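Local structure of Bd3459 (Bdellovibrio bacteriovorus, 5CEC) at residues E168-A171 against S172-A176. The protein is a predatory endopeptidase of the peptidase S13 family, probably with serine-type D-Ala-D-Ala carboxypeptidase activity, and is bound by the ankyrin-repeat immunity protein Bd3460. The protein carries 1 engineered substitution. Numbering follows the deposited sequence.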
ATOM      1  N   GLU A 168       5.256 -23.868  18.719  1.00 28.75           N
ATOM      2  CA  GLU A 168       5.219 -23.470  20.119  1.00 33.11           C
ATOM      3  C   GLU A 168       5.506 -21.975  20.237  1.00 28.22           C
ATOM      4  O   GLU A 168       4.893 -21.286  21.058  1.00 28.07           O
ATOM      5  CB  GLU A 168       6.189 -24.305  20.969  1.00 36.65           C
ATOM      6  CG  GLU A 168       5.783 -25.778  21.100  1.00 43.04           C
ATOM      7  CD  GLU A 168       5.850 -26.598  19.789  1.00 47.83           C
ATOM      8  OE1 GLU A 168       6.748 -26.358  18.914  1.00 44.80           O
ATOM      9  OE2 GLU A 168       4.976 -27.492  19.632  1.00 57.49           O
ATOM     10  N   GLN A 169       6.390 -21.464  19.379  1.00 26.82           N
ATOM     11  CA  GLN A 169       6.666 -20.046  19.348  1.00 26.69           C
ATOM     12  C   GLN A 169       5.417 -19.293  18.918  1.00 24.46           C
ATOM     13  O   GLN A 169       5.021 -18.358  19.591  1.00 24.43           O
ATOM     14  CB  GLN A 169       7.803 -19.737  18.387  1.00 30.77           C
ATOM     15  CG  GLN A 169       8.234 -18.284  18.357  1.00 35.12           C
ATOM     16  CD  GLN A 169       9.389 -18.071  17.383  1.00 39.25           C
ATOM     17  OE1 GLN A 169       9.492 -18.753  16.346  1.00 43.06           O
ATOM     18  NE2 GLN A 169      10.296 -17.160  17.730  1.00 45.96           N
ATOM     19  N   GLN A 170       4.795 -19.721  17.822  1.00 22.55           N
ATOM     20  CA  GLN A 170       3.573 -19.076  17.322  1.00 23.52           C
ATOM     21  C   GLN A 170       2.526 -19.045  18.421  1.00 23.25           C
ATOM     22  O   GLN A 170       1.910 -17.998  18.668  1.00 21.73           O
ATOM     23  CB  GLN A 170       3.023 -19.808  16.112  1.00 22.10           C
ATOM     24  CG  GLN A 170       1.725 -19.225  15.567  1.00 21.68           C
ATOM     25  CD  GLN A 170       1.207 -20.069  14.434  1.00 22.47           C
ATOM     26  OE1 GLN A 170       1.903 -20.227  13.425  1.00 23.08           O
ATOM     27  NE2 GLN A 170       0.032 -20.667  14.604  1.00 21.68           N
ATOM     28  N   ALA A 171       2.296 -20.210  19.046  1.00 22.15           N
ATOM     29  CA  ALA A 171       1.235 -20.354  20.056  1.00 24.73           C
ATOM     30  C   ALA A 171       1.482 -19.497  21.286  1.00 24.25           C
ATOM     31  O   ALA A 171       0.534 -18.932  21.829  1.00 24.24           O
ATOM     32  CB  ALA A 171       1.073 -21.818  20.476  1.00 27.70           C
ATOM     33  N   SER A 172       2.745 -19.359  21.694  1.00 24.85           N
ATOM     34  CA  SER A 172       3.090 -18.524  22.853  1.00 25.96           C
ATOM     35  C   SER A 172       2.656 -17.092  22.590  1.00 24.46           C
ATOM     36  O   SER A 172       2.060 -16.425  23.440  1.00 23.75           O
ATOM     37  CB  SER A 172       4.614 -18.564  23.108  1.00 28.70           C
ATOM     38  OG  SER A 172       5.009 -17.641  24.114  1.00 33.59           O
ATOM     39  N   ILE A 173       2.933 -16.641  21.377  1.00 21.85           N
ATOM     40  CA  ILE A 173       2.633 -15.259  20.999  1.00 23.30           C
ATOM     41  C   ILE A 173       1.125 -15.058  20.795  1.00 21.32           C
ATOM     42  O   ILE A 173       0.586 -14.057  21.239  1.00 21.34           O
ATOM     43  CB  ILE A 173       3.441 -14.839  19.765  1.00 26.08           C
ATOM     44  CG1 ILE A 173       4.932 -14.962  20.089  1.00 29.76           C
ATOM     45  CG2 ILE A 173       3.088 -13.412  19.340  1.00 27.05           C
ATOM     46  CD1 ILE A 173       5.471 -13.963  21.081  1.00 34.18           C
ATOM     47  N   VAL A 174       0.429 -16.024  20.193  1.00 18.65           N
ATOM     48  CA  VAL A 174      -1.036 -15.925  20.050  1.00 19.32           C
ATOM     49  C   VAL A 174      -1.684 -15.899  21.426  1.00 19.75           C
ATOM     50  O   VAL A 174      -2.584 -15.095  21.655  1.00 20.96           O
ATOM     51  CB  VAL A 174      -1.590 -17.055  19.174  1.00 19.33           C
ATOM     52  CG1 VAL A 174      -3.101 -17.053  19.169  1.00 19.98           C
ATOM     53  CG2 VAL A 174      -1.076 -16.875  17.749  1.00 20.08           C
ATOM     54  N   ARG A 175      -1.218 -16.748  22.339  1.00 20.10           N
ATOM     55  CA  ARG A 175      -1.755 -16.760  23.688  1.00 20.75           C
ATOM     56  C   ARG A 175      -1.577 -15.404  24.357  1.00 20.88           C
ATOM     57  O   ARG A 175      -2.512 -14.903  24.980  1.00 21.78           O
ATOM     58  CB  ARG A 175      -1.154 -17.875  24.542  1.00 22.80           C
ATOM     59  CG  ARG A 175      -1.627 -17.879  25.990  1.00 25.07           C
ATOM     60  CD  ARG A 175      -1.143 -19.117  26.717  1.00 28.32           C
ATOM     61  NE  ARG A 175      -1.500 -19.090  28.133  1.00 31.46           N
ATOM     62  CZ  ARG A 175      -0.822 -18.491  29.107  1.00 36.16           C
ATOM     63  NH1 ARG A 175       0.320 -17.848  28.875  1.00 37.60           N
ATOM     64  NH2 ARG A 175      -1.292 -18.552  30.347  1.00 40.63           N
ATOM     65  N   ALA A 176      -0.387 -14.832  24.214  1.00 20.09           N
ATOM     66  CA  ALA A 176      -0.122 -13.533  24.765  1.00 20.76           C
ATOM     67  C   ALA A 176      -1.004 -12.441  24.178  1.00 19.90           C
ATOM     68  O   ALA A 176      -1.463 -11.581  24.908  1.00 22.90           O
ATOM     69  CB  ALA A 176       1.343 -13.161  24.626  1.00 21.12           C
TER
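The carbonyl oxygen of A171 takes the amide of R175 in the shortest of four successive i to i+4 bonds here, A171 O to R175 N at 2.8 Å, with an N-H...O angle of 164°. Three residues earlier the ladder begins with S172 N on E168 O at 3.0 Å. I173 N on Q169 O and V174 N on Q170 O supply the rungs between; this is the first part of the alpha-helix 167-182.

The side chains of the later turn lean on the same carbonyls. V174 sets CG2 beside its own backbone N, which brings that methyl to 3.3 Å from Q170 O; the same methyl lies 4.3 Å from Q170 CG. I173 does likewise with CG1, anti to the carbonyl carbon (chi1 -60°), and it rests 3.4 Å from Q169 O. R175 touches A171 O through CB at 3.4 Å, while its extended chain runs off to give NE to the carbonyl of I216 in strand 212-218.

Q170 and V174 line the inner side of the helix, where V174 meets F141 and F145, and the amide NE2 of Q170 reaches E143 O, just after strand 135-141. That strand runs parallel to its neighbour 212-218 in the mixed sheet, so the bonds from Q170 and R175 fasten the helix to this edge of the sheet, while within the helix the contact rests on main-chain hydrogen bonds, with side-chain carbons lying against the same carbonyl oxygens.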